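Side-chain contacts in Mypaa.01249.c (Mycobacterium paratuberculosis, PDB 3RD5), which is uncharacterised in detail but probably acts as an oxidoreductase of the short-chain dehydrogenase/reductase family: residues 178-181 with 182-185; 241-244 with 245-249; 118-121 with 122-126; 12-15 with 16-19; 163-166 with 167-171. All coordinates share one frame; numbering follows the deposited sequence.

Contact 1 (178-181 with 182-185)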
# COMPACT_ATOMS: atom_id res chain seq x y z
N GLU A 178 -6.27 10.06 -6.79
CA GLU A 178 -6.69 11.30 -6.15
C GLU A 178 -5.55 11.91 -5.35
O GLU A 178 -5.39 13.13 -5.36
CB GLU A 178 -7.95 11.10 -5.31
CG GLU A 178 -8.44 12.31 -4.54
CD GLU A 178 -8.98 13.45 -5.35
OE1 GLU A 178 -9.08 13.34 -6.58
OE2 GLU A 178 -9.33 14.47 -4.68
N LEU A 179 -4.74 11.09 -4.71
CA LEU A 179 -3.56 11.61 -3.99
C LEU A 179 -2.65 12.33 -5.00
O LEU A 179 -2.19 13.45 -4.75
CB LEU A 179 -2.78 10.48 -3.29
CG LEU A 179 -1.51 10.90 -2.58
CD1 LEU A 179 -1.71 12.04 -1.57
CD2 LEU A 179 -0.89 9.70 -1.88
N GLN A 180 -2.39 11.72 -6.16
CA GLN A 180 -1.55 12.39 -7.13
C GLN A 180 -2.16 13.70 -7.60
O GLN A 180 -1.46 14.71 -7.74
CB GLN A 180 -1.22 11.48 -8.31
CG GLN A 180 -0.24 12.15 -9.30
CD GLN A 180 1.08 12.44 -8.65
OE1 GLN A 180 1.78 11.54 -8.24
NE2 GLN A 180 1.46 13.72 -8.60
N ARG A 181 -3.48 13.71 -7.84
CA ARG A 181 -4.16 14.96 -8.27
C ARG A 181 -3.93 16.06 -7.23
O ARG A 181 -3.61 17.21 -7.60
CB ARG A 181 -5.63 14.74 -8.49
CG ARG A 181 -6.33 15.91 -9.12
CD ARG A 181 -7.83 15.71 -9.15
NE ARG A 181 -8.44 15.80 -7.84
CZ ARG A 181 -8.66 16.94 -7.18
NH1 ARG A 181 -8.32 18.13 -7.72
NH2 ARG A 181 -9.26 16.93 -5.99
N ARG A 182 -4.06 15.72 -5.96
CA ARG A 182 -3.86 16.69 -4.89
C ARG A 182 -2.42 17.14 -4.73
O ARG A 182 -2.16 18.32 -4.46
CB ARG A 182 -4.43 16.12 -3.59
CG ARG A 182 -5.95 16.16 -3.57
CD ARG A 182 -6.48 15.42 -2.37
NE ARG A 182 -7.92 15.51 -2.21
CZ ARG A 182 -8.55 16.29 -1.32
NH1 ARG A 182 -7.88 17.06 -0.52
NH2 ARG A 182 -9.86 16.23 -1.19
N LEU A 183 -1.47 16.22 -4.92
CA LEU A 183 -0.06 16.56 -4.83
C LEU A 183 0.29 17.53 -5.93
O LEU A 183 0.96 18.55 -5.69
CB LEU A 183 0.81 15.29 -4.91
CG LEU A 183 0.77 14.36 -3.70
CD1 LEU A 183 1.48 13.06 -4.01
CD2 LEU A 183 1.37 15.05 -2.44
N THR A 184 -0.16 17.26 -7.15
CA THR A 184 0.12 18.15 -8.30
C THR A 184 -0.51 19.52 -8.06
O THR A 184 0.18 20.55 -8.25
CB THR A 184 -0.39 17.51 -9.59
OG1 THR A 184 0.35 16.30 -9.85
CG2 THR A 184 -0.23 18.48 -10.79
N ALA A 185 -1.74 19.56 -7.59
CA ALA A 185 -2.40 20.84 -7.31
C ALA A 185 -1.69 21.65 -6.23
O ALA A 185 -1.71 22.90 -6.30
CB ALA A 185 -3.83 20.62 -6.93
O HOH W 1 -12.01 14.90 -2.51
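Glu178 and Arg182 form an i, i+4 salt bridge in the last turns of helix 161-185. Arg182 NE donates to Glu178 OE2 at 3.0 Å, from the anti side of the carboxylate and somewhat out of its plane. The carboxylate of Glu178 and the guanidinium of Arg182 stand 74° apart. Arg182 has two conformers; the bond is described for one of them and is less certain for that reason. Arg181 grips the same carboxylate side-on. Its NE reaches Glu178 OE1 at 2.8 Å in a nearly straight bond, and its NH2 reaches Glu178 OE2, also at 2.8 Å, on the syn side. OE2 therefore accepts from both arginines, and both come from the same face of its plane. A bend at chi3 of Arg181 (71°) turns its guanidinium back to the acid. A water accepts from Arg182 NH2 and gives OE2 a weak bond.

Further along, Gln180 NE2 donates to Thr184 OG1 at 3.1 Å, close to the plane of its own amide. The other end of that amide, OE1, accepts from the backbone N of Ala192 on strand 191-195, so the amide is held at both ends. On the buried side Leu179 CG packs against Leu183 CD1 at 4.0 Å, with Trp278 and Phe289 nearby. Trp278 also makes a cation-pi contact with Arg182.

Glu178, Arg181 and Arg182 make a salt-bridge network. In this conformer Arg181 NH2 and Arg182 NE lie 4.3 Å apart. The shared anion probably offsets this closeness, and two positive neighbours would favour its ionised form.

Contact 2 (241-244 with 245-249)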
# COMPACT_ATOMS: atom_id res chain seq x y z
N GLN A 241 12.02 3.41 -9.59
CA GLN A 241 12.20 3.91 -10.96
C GLN A 241 11.60 5.29 -11.14
O GLN A 241 10.74 5.69 -10.41
CB GLN A 241 11.57 2.92 -11.95
CG GLN A 241 12.15 1.52 -11.87
CD GLN A 241 13.66 1.46 -12.02
OE1 GLN A 241 14.44 1.15 -11.05
NE2 GLN A 241 14.11 1.76 -13.23
N ASP A 242 12.08 6.00 -12.17
CA ASP A 242 11.63 7.38 -12.42
C ASP A 242 10.36 7.34 -13.24
O ASP A 242 10.40 7.36 -14.47
CB ASP A 242 12.72 8.18 -13.17
CG ASP A 242 12.36 9.62 -13.35
OD1 ASP A 242 11.32 10.09 -12.85
OD2 ASP A 242 13.13 10.32 -14.04
N LEU A 243 9.23 7.18 -12.55
CA LEU A 243 7.92 6.95 -13.17
C LEU A 243 7.04 8.18 -13.01
O LEU A 243 7.11 8.87 -11.98
CB LEU A 243 7.20 5.78 -12.48
CG LEU A 243 7.87 4.43 -12.67
CD1 LEU A 243 7.42 3.40 -11.63
CD2 LEU A 243 7.56 3.88 -14.08
N PRO A 244 6.19 8.47 -14.01
CA PRO A 244 5.22 9.53 -13.83
C PRO A 244 4.27 9.24 -12.66
O PRO A 244 3.97 8.10 -12.34
CB PRO A 244 4.42 9.50 -15.14
CG PRO A 244 5.15 8.70 -16.09
CD PRO A 244 6.11 7.82 -15.32
N GLY A 245 3.81 10.31 -12.02
CA GLY A 245 2.80 10.19 -10.99
C GLY A 245 1.57 9.45 -11.47
O GLY A 245 1.21 9.51 -12.65
N ASP A 246 0.98 8.68 -10.57
CA ASP A 246 -0.16 7.79 -10.87
C ASP A 246 0.15 6.68 -11.85
O ASP A 246 -0.75 6.17 -12.52
CB ASP A 246 -1.43 8.59 -11.30
CG ASP A 246 -2.72 7.77 -11.18
OD1 ASP A 246 -2.77 6.81 -10.47
OD2 ASP A 246 -3.67 8.15 -11.91
N SER A 247 1.39 6.23 -11.91
CA SER A 247 1.71 5.01 -12.63
C SER A 247 1.32 3.81 -11.79
O SER A 247 1.43 3.87 -10.56
CB SER A 247 3.20 4.91 -12.91
OG SER A 247 3.66 5.90 -13.79
N PHE A 248 0.91 2.74 -12.43
CA PHE A 248 0.58 1.46 -11.81
C PHE A 248 1.49 0.40 -12.46
O PHE A 248 1.47 0.31 -13.71
CB PHE A 248 -0.88 1.13 -12.14
CG PHE A 248 -1.46 -0.11 -11.49
CD1 PHE A 248 -1.01 -0.60 -10.28
CD2 PHE A 248 -2.52 -0.76 -12.11
CE1 PHE A 248 -1.64 -1.70 -9.64
CE2 PHE A 248 -3.15 -1.83 -11.48
CZ PHE A 248 -2.71 -2.31 -10.27
N VAL A 249 2.28 -0.32 -11.66
CA VAL A 249 3.33 -1.23 -12.11
C VAL A 249 2.90 -2.66 -11.79
O VAL A 249 2.41 -2.97 -10.69
CB VAL A 249 4.68 -0.93 -11.33
CG1 VAL A 249 5.77 -2.02 -11.59
CG2 VAL A 249 5.17 0.51 -11.78
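Pro244 O is held twice by Ser247. The hydroxyl OG of Ser247 donates to Pro244 O at 2.7 Å, from 24° out of the carbonyl plane. The backbone N of Ser247 adds a weak bond to Pro244 O, 3.2 Å long. This closes a type II beta turn from Pro244 to Ser247, in which Asp246 takes the left-handed backbone conformation. The serine hydroxyl stands beside its own backbone N (chi1 -66°), which brings it back over the turn. There it also lies against the proline ring, with OG 3.5 Å from Pro244 CD. Leu243 CB flanks the hydroxyl too, at 3.8 Å from Ser247 OG.

Beyond the turn the contact is apolar. Leu243 CD1 meets Val249 CG2 at 3.7 Å, and the two side chains run at about a right angle. Both also touch Tyr237 of helix 226-240. The Asp246 side chain starts away from residues 241-244; its OD1 makes a salt bridge with Arg264 and its OD2 a hydrogen bond with Ser177 OG.

The serine hydroxyl thus supplements a weak main-chain bond just ahead of strand 248-251. The neighbouring strand 191-195 also holds this backbone, so the turn is fastened from both sources.

Contact 3 (118-121 with 122-126)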
# COMPACT_ATOMS: atom_id res chain seq x y z
N GLY A 118 -6.86 2.41 6.90
CA GLY A 118 -5.70 2.59 7.79
C GLY A 118 -4.51 3.20 7.03
O GLY A 118 -3.80 4.04 7.56
N HIS A 119 -4.32 2.78 5.79
CA HIS A 119 -3.30 3.35 4.89
C HIS A 119 -3.58 4.81 4.52
O HIS A 119 -2.67 5.63 4.42
CB HIS A 119 -3.11 2.49 3.65
CG HIS A 119 -2.29 1.26 3.89
ND1 HIS A 119 -2.63 0.03 3.36
CD2 HIS A 119 -1.09 1.09 4.50
CE1 HIS A 119 -1.67 -0.85 3.68
NE2 HIS A 119 -0.74 -0.24 4.41
N PHE A 120 -4.86 5.13 4.31
CA PHE A 120 -5.28 6.49 4.04
C PHE A 120 -4.88 7.42 5.19
O PHE A 120 -4.28 8.48 4.98
CB PHE A 120 -6.80 6.50 3.84
CG PHE A 120 -7.39 7.85 3.54
CD1 PHE A 120 -7.48 8.29 2.24
CD2 PHE A 120 -7.81 8.70 4.55
CE1 PHE A 120 -8.00 9.54 1.93
CE2 PHE A 120 -8.33 9.97 4.25
CZ PHE A 120 -8.41 10.39 2.95
N ALA A 121 -5.22 7.02 6.41
CA ALA A 121 -4.87 7.80 7.57
C ALA A 121 -3.37 7.90 7.75
O ALA A 121 -2.82 9.00 7.97
CB ALA A 121 -5.50 7.14 8.83
N LEU A 122 -2.68 6.78 7.59
CA LEU A 122 -1.22 6.76 7.74
C LEU A 122 -0.56 7.74 6.77
O LEU A 122 0.37 8.51 7.12
CB LEU A 122 -0.66 5.36 7.52
CG LEU A 122 0.85 5.21 7.61
CD1 LEU A 122 1.34 5.57 9.03
CD2 LEU A 122 1.27 3.78 7.20
N THR A 123 -0.99 7.68 5.51
CA THR A 123 -0.40 8.52 4.46
C THR A 123 -0.64 10.01 4.74
O THR A 123 0.30 10.82 4.68
CB THR A 123 -0.94 8.13 3.08
OG1 THR A 123 -0.68 6.75 2.83
CG2 THR A 123 -0.25 8.99 1.98
N ASN A 124 -1.86 10.38 5.12
CA ASN A 124 -2.11 11.79 5.39
C ASN A 124 -1.28 12.27 6.58
O ASN A 124 -0.85 13.43 6.59
CB ASN A 124 -3.60 12.04 5.70
CG ASN A 124 -4.43 12.14 4.47
OD1 ASN A 124 -3.96 12.61 3.41
ND2 ASN A 124 -5.72 11.75 4.60
N LEU A 125 -1.05 11.43 7.57
CA LEU A 125 -0.28 11.82 8.74
C LEU A 125 1.22 11.92 8.45
O LEU A 125 1.89 12.79 9.02
CB LEU A 125 -0.54 10.85 9.88
CG LEU A 125 -1.94 10.89 10.47
CD1 LEU A 125 -2.21 9.67 11.33
CD2 LEU A 125 -2.17 12.20 11.27
N LEU A 126 1.74 11.12 7.52
CA LEU A 126 3.17 11.15 7.17
C LEU A 126 3.55 12.16 6.08
O LEU A 126 4.71 12.57 5.97
CB LEU A 126 3.66 9.77 6.79
CG LEU A 126 3.70 8.74 7.90
CD1 LEU A 126 4.19 7.35 7.38
CD2 LEU A 126 4.63 9.22 9.03
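The Phe120 ring carries the amide of Asn124 over one face. Asn124 ND2 comes closest to Phe120 CE2, at 3.2 Å, and lies 3.4 Å from Phe120 CZ. The amide is turned almost upright on the ring. The planes are 83° apart, and the nitrogen is the amide atom that meets the ring. Phe120 CG is anti to the backbone N (chi1 -180°), and Asn124 CG lies beside its own backbone N; these settings bring the two groups together across one turn of helix 110-126. Trp278 meets the Phe120 ring edge-to-face, and ND2 also bonds Thr287 OG1. The second flat group, His119, has Leu122 CD2 near the plane at its edge, 4.5 Å from His119 CD2. Its NE2 bonds Thr22 OG1 and its ND1 bonds Asn115 O.

His119 O is the doubly used acceptor. It takes the helical bond from Thr123 N at 2.9 Å and a second from Thr123 OG1 at 2.8 Å. The two donors reach it from opposite faces of the carbonyl plane. Thr123 OG1 also has Asn92 ND2 of strand 87-92 as a partner.

His119 ND1 and NE2, Thr123 OG1 and Asn124 ND2 all have hydrogen-bond partners in this buried stretch. The threonine hydroxyl links the helix backbone to the sheet, while the Asn124 amide joins an aromatic face to the C-terminal residues near Thr287.

Contact 4 (12-15 with 16-19)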
# COMPACT_ATOMS: atom_id res chain seq x y z
N PRO A 12 18.68 0.27 -7.80
CA PRO A 12 19.73 1.24 -7.51
C PRO A 12 20.03 1.31 -6.00
O PRO A 12 19.31 0.72 -5.17
CB PRO A 12 19.13 2.55 -8.00
CG PRO A 12 17.72 2.41 -7.73
CD PRO A 12 17.39 0.94 -8.03
N SER A 13 21.06 2.04 -5.65
CA SER A 13 21.39 2.25 -4.25
C SER A 13 20.27 3.03 -3.54
O SER A 13 19.69 3.96 -4.09
CB SER A 13 22.69 3.01 -4.12
OG SER A 13 23.02 3.26 -2.75
N PHE A 14 19.99 2.61 -2.29
CA PHE A 14 19.13 3.34 -1.37
C PHE A 14 19.93 3.85 -0.16
O PHE A 14 19.33 4.17 0.88
CB PHE A 14 17.93 2.49 -0.91
CG PHE A 14 16.77 2.50 -1.89
CD1 PHE A 14 16.87 1.83 -3.12
CD2 PHE A 14 15.57 3.19 -1.60
CE1 PHE A 14 15.79 1.88 -4.01
CE2 PHE A 14 14.54 3.20 -2.49
CZ PHE A 14 14.68 2.57 -3.71
N ALA A 15 21.26 3.98 -0.29
CA ALA A 15 22.08 4.44 0.81
C ALA A 15 21.59 5.76 1.38
O ALA A 15 21.32 6.69 0.63
CB ALA A 15 23.54 4.63 0.35
N GLN A 16 21.44 5.81 2.71
CA GLN A 16 21.02 7.04 3.41
C GLN A 16 19.54 7.40 3.25
O GLN A 16 19.11 8.51 3.64
CB GLN A 16 21.87 8.28 3.03
CG GLN A 16 23.36 8.15 3.20
CD GLN A 16 23.79 8.11 4.66
OE1 GLN A 16 22.97 8.30 5.57
NE2 GLN A 16 25.08 7.86 4.89
N ARG A 17 18.77 6.52 2.63
CA ARG A 17 17.35 6.78 2.40
C ARG A 17 16.51 5.93 3.36
O ARG A 17 16.87 4.81 3.65
CB ARG A 17 16.93 6.50 0.95
CG ARG A 17 17.77 7.26 -0.06
CD ARG A 17 17.25 7.08 -1.49
NE ARG A 17 16.11 7.96 -1.62
CZ ARG A 17 15.06 7.73 -2.39
NH1 ARG A 17 15.02 6.64 -3.18
NH2 ARG A 17 14.07 8.62 -2.40
N THR A 18 15.41 6.46 3.84
CA THR A 18 14.52 5.80 4.79
C THR A 18 13.25 5.40 4.08
O THR A 18 12.59 6.19 3.39
CB THR A 18 14.20 6.71 5.98
OG1 THR A 18 15.43 7.01 6.69
CG2 THR A 18 13.18 6.06 6.95
N VAL A 19 12.87 4.13 4.26
CA VAL A 19 11.68 3.55 3.65
C VAL A 19 10.81 2.97 4.75
O VAL A 19 11.25 2.10 5.50
CB VAL A 19 12.02 2.45 2.64
CG1 VAL A 19 10.74 1.90 2.00
CG2 VAL A 19 13.00 2.99 1.55
O HOH W 2 17.20 5.25 -4.40
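Phe14 and Arg17 are joined first by their backbones. Arg17 N donates to Phe14 O at 3.0 Å. This bond closes a type II beta turn from Phe14 to Arg17, with Gln16 in the left-handed backbone conformation. Just before it, Ser13 OG accepts from Ala15 N at 3.1 Å and forms an ST turn. The two turns overlap.

The second kind of contact is between side chains. Arg17 NH1 comes to 3.5 Å from Phe14 CE2, approaching the ring obliquely. Ring and guanidinium are 27° from parallel. The arginine chain bends at chi3 (79°), which folds its end back along the phenylalanine. Arg17 CB and CG also rest on the turn itself, CB being 3.3 Å from Phe14 O.

A water adds a polar bridge. It accepts from Arg17 NH1 at 2.9 Å and donates to Ser13 O at 2.8 Å. Its two bonds tie the guanidinium to the backbone just before the beta turn. It also sits over the centre of one face of the Phe14 ring.

The apolar contact is looser: Phe14 CD2 faces Val19 CG2 at 4.1 Å.

In the fold, the turn leads from the N-terminal loop into strand 18-22. This is an inner strand of the mixed, mostly parallel sheet, flanked by strands 42-47 and 87-92. Phe14 and Val19 both lean on Leu36 of helix 27-38, and Phe14 also touches Ser240 of helix 226-240. Arg17 NH2 reaches past the turn to a salt bridge with Asp132, while Val19 packs on strand 87-92.

Contact 5 (163-166 with 167-171)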
# COMPACT_ATOMS: atom_id res chain seq x y z
N LEU A 163 -15.47 -10.02 -3.00
CA LEU A 163 -15.86 -8.67 -3.46
C LEU A 163 -15.49 -7.58 -2.43
O LEU A 163 -15.25 -6.43 -2.80
CB LEU A 163 -17.32 -8.58 -3.94
CG LEU A 163 -17.63 -9.29 -5.25
CD1 LEU A 163 -19.17 -9.31 -5.48
CD2 LEU A 163 -16.92 -8.62 -6.44
N ALA A 164 -15.41 -7.94 -1.15
CA ALA A 164 -14.90 -7.01 -0.14
C ALA A 164 -13.39 -6.76 -0.34
O ALA A 164 -12.92 -5.62 -0.22
CB ALA A 164 -15.22 -7.51 1.30
N TYR A 165 -12.64 -7.82 -0.66
CA TYR A 165 -11.24 -7.64 -1.11
C TYR A 165 -11.18 -6.69 -2.31
O TYR A 165 -10.43 -5.72 -2.32
CB TYR A 165 -10.59 -8.98 -1.44
CG TYR A 165 -9.08 -8.87 -1.66
CD1 TYR A 165 -8.24 -8.33 -0.68
CD2 TYR A 165 -8.52 -9.23 -2.86
CE1 TYR A 165 -6.88 -8.22 -0.89
CE2 TYR A 165 -7.18 -9.12 -3.08
CZ TYR A 165 -6.36 -8.63 -2.09
OH TYR A 165 -4.99 -8.48 -2.35
N SER A 166 -11.97 -6.98 -3.32
CA SER A 166 -11.96 -6.20 -4.55
C SER A 166 -12.31 -4.74 -4.31
O SER A 166 -11.69 -3.83 -4.91
CB SER A 166 -12.92 -6.80 -5.57
OG SER A 166 -12.53 -8.10 -5.99
N GLN A 167 -13.28 -4.45 -3.42
CA GLN A 167 -13.59 -3.06 -3.13
C GLN A 167 -12.36 -2.36 -2.57
O GLN A 167 -12.06 -1.22 -2.94
CB GLN A 167 -14.78 -2.92 -2.13
CG GLN A 167 -15.19 -1.47 -1.93
CD GLN A 167 -16.27 -1.23 -0.88
OE1 GLN A 167 -17.27 -0.55 -1.17
NE2 GLN A 167 -16.01 -1.63 0.37
N SER A 168 -11.66 -3.04 -1.66
CA SER A 168 -10.48 -2.45 -1.04
C SER A 168 -9.32 -2.21 -2.01
O SER A 168 -8.61 -1.21 -1.91
CB SER A 168 -10.02 -3.27 0.19
OG SER A 168 -9.29 -4.43 -0.15
N LYS A 169 -9.17 -3.13 -2.95
CA LYS A 169 -8.09 -3.06 -3.97
C LYS A 169 -8.36 -2.00 -5.02
O LYS A 169 -7.46 -1.31 -5.51
CB LYS A 169 -7.77 -4.43 -4.52
CG LYS A 169 -7.25 -5.40 -3.47
CD LYS A 169 -5.84 -5.04 -3.02
CE LYS A 169 -5.70 -4.78 -1.54
NZ LYS A 169 -4.30 -4.32 -1.24
N LEU A 170 -9.63 -1.82 -5.37
CA LEU A 170 -10.06 -0.70 -6.19
C LEU A 170 -9.84 0.63 -5.44
O LEU A 170 -9.31 1.59 -6.01
CB LEU A 170 -11.53 -0.90 -6.58
CG LEU A 170 -12.15 0.29 -7.33
CD1 LEU A 170 -11.42 0.66 -8.66
CD2 LEU A 170 -13.62 0.05 -7.60
N ALA A 171 -10.19 0.66 -4.16
CA ALA A 171 -9.93 1.83 -3.33
C ALA A 171 -8.46 2.24 -3.32
O ALA A 171 -8.12 3.41 -3.42
CB ALA A 171 -10.46 1.64 -1.91
O HOH W 3 -14.43 -3.95 1.40
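Lys169 runs from its backbone across the ring of Tyr165, four residues earlier on helix 161-185. Its CB stands 3.7 Å from Tyr165 O. CG lies over one face of the tyrosine ring, 3.7 Å from the centroid and 16° off the ring normal, which makes a CH-pi contact. The chain then bends at chi2 (-71°) and chi3 (121°). This carries CD to 3.6 Å from Tyr165 OH, and CE to 3.7 Å from Tyr165 CE1. NZ passes beyond the ring and bonds Asn172 OD1 and the carbonyl of Val137.

At the backbone, Tyr165 O accepts twice. Lys169 N is its helical donor, at 2.9 Å, and Ser168 OG the second, at 2.8 Å. The serine hydroxyl also meets Asn115 ND2 of helix 110-126. On another side of the helix, Gln167 NE2 is bridged by a water to Ala164 O.

Tyr165 and Lys169 have the spacing of the Tyr-x-x-x-Lys signature of short-chain dehydrogenases/reductases. In that family these two residues belong to the active site. By family and signature, Tyr165 and Lys169 probably belong to the active site here as well.

How the contacts relate
From the N terminus the order is contact 4, contact 3, contact 5, contact 1 and contact 2. All are local and lie in series, so none nests in or crosses another. Contacts 4 and 2 close beta turns that lead into strands 18-22 and 248-251 of the same sheet. Contact 3 lies on helix 110-126. Contacts 5 and 1 share helix 161-185, their centres about 22 Å apart. Contact 1 is the meeting point of three: Leu179 packs on Thr123 of contact 3, and Gln180 touches Gly245 of contact 2. Contact 2 in turn reaches Pro12 of contact 4 through Gln241. Contact 5 touches none of the others.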